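Local coordinates for sialidase B (Streptococcus pneumoniae serotype 4, PDB 4XJW), which cleaves terminal sialic acids linked alpha-2,3, alpha-2,6 or alpha-2,8 from the sugar chains of glycoproteins and glycolipids, at residues A[551-563]-A[614-626]. The protein carries 1 engineered substitution. Numbering follows the deposited sequence.
Sequences YGTQVSAIKYSQL and AYSAITELPNHHI. With OPX ((1s,3R,4S)-1-[(cyclohexylamino)methyl]-3,4-dihydroxycyclopentanesulfonic acid), chain B.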
loop_
_atom_site.group_PDB
_atom_site.type_symbol
_atom_site.label_atom_id
_atom_site.label_comp_id
_atom_site.label_asym_id
_atom_site.label_seq_id
_atom_site.Cartn_x
_atom_site.Cartn_y
_atom_site.Cartn_z
ATOM N N TYR A 551 -8.216 -10.419 12.997
ATOM C CA TYR A 551 -6.786 -10.278 12.746
ATOM C C TYR A 551 -6.322 -8.820 12.872
ATOM O O TYR A 551 -5.143 -8.564 13.118
ATOM C CB TYR A 551 -6.394 -10.875 11.391
ATOM C CG TYR A 551 -7.255 -10.393 10.249
ATOM C CD1 TYR A 551 -6.977 -9.188 9.593
ATOM C CD2 TYR A 551 -8.363 -11.120 9.839
ATOM C CE1 TYR A 551 -7.770 -8.747 8.547
ATOM C CE2 TYR A 551 -9.167 -10.681 8.795
ATOM C CZ TYR A 551 -8.868 -9.491 8.152
ATOM O OH TYR A 551 -9.668 -9.060 7.121
ATOM N N GLY A 552 -7.251 -7.884 12.727
ATOM C CA GLY A 552 -6.945 -6.463 12.935
ATOM C C GLY A 552 -6.325 -5.767 11.737
ATOM O O GLY A 552 -5.969 -6.414 10.755
ATOM N N THR A 553 -6.182 -4.440 11.848
ATOM C CA THR A 553 -5.564 -3.599 10.813
ATOM C C THR A 553 -4.849 -2.445 11.498
ATOM O O THR A 553 -5.278 -1.998 12.552
ATOM C CB THR A 553 -6.636 -3.019 9.836
ATOM O OG1 THR A 553 -7.364 -4.105 9.241
ATOM C CG2 THR A 553 -5.994 -2.237 8.711
ATOM N N GLN A 554 -3.755 -1.972 10.900
ATOM C CA GLN A 554 -3.068 -0.785 11.378
ATOM C C GLN A 554 -4.082 0.348 11.580
ATOM O O GLN A 554 -5.031 0.501 10.791
ATOM C CB GLN A 554 -2.005 -0.364 10.358
ATOM C CG GLN A 554 -1.124 0.818 10.798
ATOM C CD GLN A 554 -0.831 1.799 9.675
ATOM O OE1 GLN A 554 -1.450 1.755 8.615
ATOM N NE2 GLN A 554 0.124 2.690 9.902
ATOM N N VAL A 555 -3.885 1.121 12.653
ATOM C CA VAL A 555 -4.670 2.325 12.909
ATOM C C VAL A 555 -3.693 3.494 12.953
ATOM O O VAL A 555 -2.645 3.429 13.621
ATOM C CB VAL A 555 -5.468 2.233 14.240
ATOM C CG1 VAL A 555 -4.561 1.850 15.399
ATOM C CG2 VAL A 555 -6.189 3.532 14.548
ATOM N N SER A 556 -4.008 4.557 12.228
ATOM C CA SER A 556 -3.179 5.755 12.322
ATOM C C SER A 556 -3.915 6.778 13.173
ATOM O O SER A 556 -5.142 6.702 13.318
ATOM C CB SER A 556 -2.810 6.288 10.944
ATOM O OG SER A 556 -3.932 6.454 10.094
ATOM N N ALA A 557 -3.170 7.703 13.770
ATOM C CA ALA A 557 -3.734 8.552 14.818
ATOM C C ALA A 557 -2.986 9.853 14.904
ATOM O O ALA A 557 -1.760 9.859 14.866
ATOM C CB ALA A 557 -3.667 7.836 16.150
ATOM N N ILE A 558 -3.724 10.950 15.040
ATOM C CA ILE A 558 -3.084 12.253 15.261
ATOM C C ILE A 558 -3.806 13.075 16.320
ATOM O O ILE A 558 -4.989 12.869 16.595
ATOM C CB ILE A 558 -3.000 13.096 13.970
ATOM C CG1 ILE A 558 -4.400 13.365 13.401
ATOM C CG2 ILE A 558 -2.121 12.420 12.930
ATOM C CD1 ILE A 558 -4.444 14.451 12.311
ATOM N N LYS A 559 -3.072 14.015 16.911
ATOM C CA LYS A 559 -3.641 15.031 17.785
ATOM C C LYS A 559 -3.811 16.278 16.924
ATOM O O LYS A 559 -2.837 16.798 16.384
ATOM C CB LYS A 559 -2.683 15.311 18.944
ATOM C CG LYS A 559 -3.053 16.505 19.816
ATOM C CD LYS A 559 -4.157 16.157 20.783
ATOM C CE LYS A 559 -4.642 17.386 21.565
ATOM N NZ LYS A 559 -3.564 18.065 22.343
ATOM N N TYR A 560 -5.052 16.716 16.758
ATOM C CA TYR A 560 -5.368 17.877 15.927
ATOM C C TYR A 560 -4.948 19.153 16.658
ATOM O O TYR A 560 -5.066 19.230 17.879
ATOM C CB TYR A 560 -6.867 17.882 15.612
ATOM C CG TYR A 560 -7.265 18.841 14.515
ATOM C CD1 TYR A 560 -6.681 18.766 13.256
ATOM C CD2 TYR A 560 -8.229 19.816 14.735
ATOM C CE1 TYR A 560 -7.037 19.648 12.248
ATOM C CE2 TYR A 560 -8.597 20.698 13.733
ATOM C CZ TYR A 560 -7.998 20.614 12.491
ATOM O OH TYR A 560 -8.357 21.489 11.481
ATOM N N SER A 561 -4.439 20.142 15.925
ATOM C CA SER A 561 -3.906 21.361 16.549
ATOM C C SER A 561 -4.976 22.344 17.041
ATOM O O SER A 561 -4.686 23.205 17.882
ATOM C CB SER A 561 -2.954 22.093 15.590
ATOM O OG SER A 561 -3.663 22.788 14.575
ATOM N N GLN A 562 -6.192 22.224 16.515
ATOM C CA GLN A 562 -7.261 23.180 16.795
ATOM C C GLN A 562 -8.337 22.520 17.639
ATOM O O GLN A 562 -8.521 21.299 17.578
ATOM C CB GLN A 562 -7.875 23.700 15.492
ATOM C CG GLN A 562 -6.854 24.267 14.498
ATOM C CD GLN A 562 -6.140 25.492 15.023
ATOM O OE1 GLN A 562 -6.769 26.501 15.338
ATOM N NE2 GLN A 562 -4.816 25.410 15.127
ATOM N N LEU A 563 -9.037 23.321 18.438
ATOM C CA LEU A 563 -10.167 22.814 19.217
ATOM C C LEU A 563 -11.308 22.473 18.284
ATOM O O LEU A 563 -11.500 23.121 17.258
ATOM C CB LEU A 563 -10.658 23.857 20.228
ATOM C CG LEU A 563 -9.677 24.382 21.272
ATOM C CD1 LEU A 563 -10.389 25.329 22.241
ATOM C CD2 LEU A 563 -8.990 23.253 22.020
ATOM N N ALA A 614 -7.623 -0.310 4.025
ATOM C CA ALA A 614 -6.712 -1.110 4.827
ATOM C C ALA A 614 -5.747 -0.237 5.620
ATOM O O ALA A 614 -6.191 0.542 6.452
ATOM C CB ALA A 614 -6.000 -2.178 3.971
ATOM N N TYR A 615 -4.444 -0.369 5.394
ATOM C CA TYR A 615 -3.500 0.472 6.111
ATOM C C TYR A 615 -3.654 1.921 5.662
ATOM O O TYR A 615 -4.060 2.207 4.523
ATOM C CB TYR A 615 -2.049 0.024 5.916
ATOM C CG TYR A 615 -1.626 -1.193 6.700
ATOM C CD1 TYR A 615 -2.488 -2.266 6.897
ATOM C CD2 TYR A 615 -0.339 -1.298 7.203
ATOM C CE1 TYR A 615 -2.073 -3.394 7.596
ATOM C CE2 TYR A 615 0.076 -2.416 7.898
ATOM C CZ TYR A 615 -0.790 -3.464 8.073
ATOM O OH TYR A 615 -0.377 -4.593 8.757
ATOM N N SER A 616 -3.332 2.830 6.571
ATOM C CA SER A 616 -3.571 4.233 6.314
ATOM C C SER A 616 -2.590 5.142 7.018
ATOM O O SER A 616 -1.946 4.786 8.008
ATOM C CB SER A 616 -5.001 4.594 6.709
ATOM O OG SER A 616 -5.145 4.560 8.124
ATOM N N ALA A 617 -2.492 6.351 6.470
ATOM C CA ALA A 617 -1.669 7.407 7.023
ATOM C C ALA A 617 -2.505 8.678 7.089
ATOM O O ALA A 617 -3.192 9.037 6.116
ATOM C CB ALA A 617 -0.435 7.604 6.146
ATOM N N ILE A 618 -2.459 9.359 8.234
ATOM C CA ILE A 618 -3.111 10.659 8.344
ATOM C C ILE A 618 -2.189 11.733 8.902
ATOM O O ILE A 618 -1.348 11.476 9.765
ATOM C CB ILE A 618 -4.422 10.600 9.163
ATOM C CG1 ILE A 618 -4.181 10.054 10.575
ATOM C CG2 ILE A 618 -5.496 9.788 8.413
ATOM C CD1 ILE A 618 -5.424 10.179 11.457
ATOM N N THR A 619 -2.340 12.946 8.398
ATOM C CA THR A 619 -1.602 14.054 8.983
ATOM C C THR A 619 -2.367 15.345 8.824
ATOM O O THR A 619 -3.109 15.523 7.858
ATOM C CB THR A 619 -0.154 14.142 8.438
ATOM O OG1 THR A 619 0.652 14.869 9.368
ATOM C CG2 THR A 619 -0.091 14.817 7.045
ATOM N N GLU A 620 -2.201 16.236 9.797
ATOM C CA GLU A 620 -2.729 17.583 9.672
ATOM C C GLU A 620 -1.799 18.366 8.776
ATOM O O GLU A 620 -0.602 18.488 9.050
ATOM C CB GLU A 620 -2.849 18.255 11.042
ATOM C CG GLU A 620 -3.452 19.653 10.966
ATOM C CD GLU A 620 -3.637 20.291 12.323
ATOM O OE1 GLU A 620 -3.330 19.645 13.348
ATOM O OE2 GLU A 620 -4.074 21.467 12.360
ATOM N N LEU A 621 -2.355 18.861 7.679
ATOM C CA LEU A 621 -1.618 19.718 6.762
ATOM C C LEU A 621 -1.441 21.081 7.425
ATOM O O LEU A 621 -2.196 21.439 8.350
ATOM C CB LEU A 621 -2.360 19.819 5.426
ATOM C CG LEU A 621 -2.694 18.429 4.863
ATOM C CD1 LEU A 621 -3.659 18.509 3.704
ATOM C CD2 LEU A 621 -1.429 17.686 4.456
ATOM N N PRO A 622 -0.426 21.840 6.992
ATOM C CA PRO A 622 -0.183 23.137 7.633
ATOM C C PRO A 622 -1.367 24.096 7.550
ATOM O O PRO A 622 -1.451 25.001 8.381
ATOM C CB PRO A 622 0.999 23.700 6.843
ATOM C CG PRO A 622 1.715 22.495 6.333
ATOM C CD PRO A 622 0.624 21.503 6.011
ATOM N N ASN A 623 -2.259 23.904 6.588
ATOM C CA ASN A 623 -3.450 24.742 6.480
ATOM C C ASN A 623 -4.634 24.242 7.307
ATOM O O ASN A 623 -5.753 24.731 7.159
ATOM C CB ASN A 623 -3.854 24.897 5.017
ATOM C CG ASN A 623 -4.233 23.581 4.374
ATOM O OD1 ASN A 623 -4.252 22.543 5.041
ATOM N ND2 ASN A 623 -4.536 23.612 3.078
ATOM N N HIS A 624 -4.368 23.237 8.144
ATOM C CA HIS A 624 -5.350 22.625 9.050
ATOM C C HIS A 624 -6.364 21.716 8.372
ATOM O O HIS A 624 -7.307 21.256 9.015
ATOM C CB HIS A 624 -6.046 23.673 9.933
ATOM C CG HIS A 624 -5.089 24.555 10.670
ATOM N ND1 HIS A 624 -4.129 24.054 11.526
ATOM C CD2 HIS A 624 -4.934 25.898 10.676
ATOM C CE1 HIS A 624 -3.422 25.053 12.023
ATOM N NE2 HIS A 624 -3.896 26.185 11.533
ATOM N N HIS A 625 -6.183 21.466 7.080
ATOM C CA HIS A 625 -6.865 20.328 6.457
ATOM C C HIS A 625 -6.235 19.042 6.956
ATOM O O HIS A 625 -5.190 19.064 7.626
ATOM C CB HIS A 625 -6.744 20.365 4.939
ATOM C CG HIS A 625 -7.477 21.497 4.299
ATOM N ND1 HIS A 625 -8.140 21.360 3.097
ATOM C CD2 HIS A 625 -7.618 22.791 4.665
ATOM C CE1 HIS A 625 -8.673 22.521 2.760
ATOM N NE2 HIS A 625 -8.385 23.404 3.703
ATOM N N ILE A 626 -6.876 17.923 6.623
ATOM C CA ILE A 626 -6.367 16.602 6.947
ATOM C C ILE A 626 -6.033 15.885 5.648
ATOM O O ILE A 626 -6.863 15.820 4.740
ATOM C CB ILE A 626 -7.422 15.780 7.692
ATOM C CG1 ILE A 626 -7.893 16.492 8.964
ATOM C CG2 ILE A 626 -6.868 14.397 8.014
ATOM C CD1 ILE A 626 -6.813 16.746 10.002
HETATM C CAF OPX B . -0.313 22.257 11.857
HETATM C CAG OPX B . 0.693 22.717 12.871
HETATM C CAH OPX B . 0.247 21.136 11.041
HETATM C CAI OPX B . 1.131 21.579 13.745
HETATM C CAJ OPX B . 0.709 19.987 11.891
HETATM C CAK OPX B . 2.887 18.363 13.208
HETATM C CAL OPX B . 1.912 16.167 14.086
HETATM C CAM OPX B . 4.082 16.132 13.069
HETATM C CAO OPX B . 2.248 14.796 13.623
HETATM C CAP OPX B . 3.218 14.998 12.540
HETATM C CAQ OPX B . 1.694 20.452 12.936
HETATM C CAR OPX B . 3.150 16.995 13.907
HETATM N NAN OPX B . 2.031 19.362 13.867
HETATM O OAA OPX B . 2.943 18.150 16.287
HETATM O OAB OPX B . 4.051 15.990 16.194
HETATM O OAC OPX B . 1.123 14.108 13.201
HETATM O OAD OPX B . 2.632 15.399 11.370
HETATM O OAE OPX B . 5.177 17.931 15.342
HETATM S SAS OPX B . 3.871 17.287 15.522
HETATM O O HOH W 1 -6.002 2.080 8.711
HETATM O O HOH W 2 0.738 5.188 8.366
HETATM O O HOH W 3 -1.663 17.721 14.123
#
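Glu620 carries the polar end of this contact, its carboxylate reaching across to Ser561. The backbone N of Ser561 gives a 2.8 Å hydrogen bond to Glu620 OE1, and Ser561 OG a 2.6 Å hydrogen bond to Glu620 OE2, both on the syn side. Glu620 CG stands anti to the backbone N (chi1 -178°) and the chain runs on extended, which carries the carboxylate that far. His624 ND1 also donates to OE2, in the plane of its ring, while water 3 joins OE1 to Lys559 O. Beside the carboxylate, Tyr560 OH donates a hydrogen bond to His624 O, 2.7 Å away in the carbonyl plane and on a lone pair.

At the other end Gln554 OE1 accepts a hydrogen bond from Ser616 N at 3.0 Å, and Ser556 OG and Ser616 OG share a hydrogen bond; Ser616 OG is also hydrogen-bonded to Ser573. Water 1 links Gln554 O, Ala614 O and Ser616 OG.

Among the apolar contacts, Ile558 CG1 meets Ile618 CD1 at 3.9 Å in the middle, and toward the Glu620 end Ile558 CD1 and Tyr560 CE1 both rest on Ile626 CD1. At the Tyr615 end, Gln554 CB sits over the centre of the Tyr615 ring, a CH-pi contact 3.6 Å from the centroid; Tyr615 OH is hydrogen-bonded to Glu503.

Strands 556-559 and 616-620 run nearly parallel (9°) as the first strands of successive antiparallel sheets, bridged by side chains and water, as at the centre of a sialidase beta-propeller. One end holds Tyr615, the probable nucleophile; at the other, Ile558, Thr619 and Glu620 line the pocket of the bound inhibitor OPX.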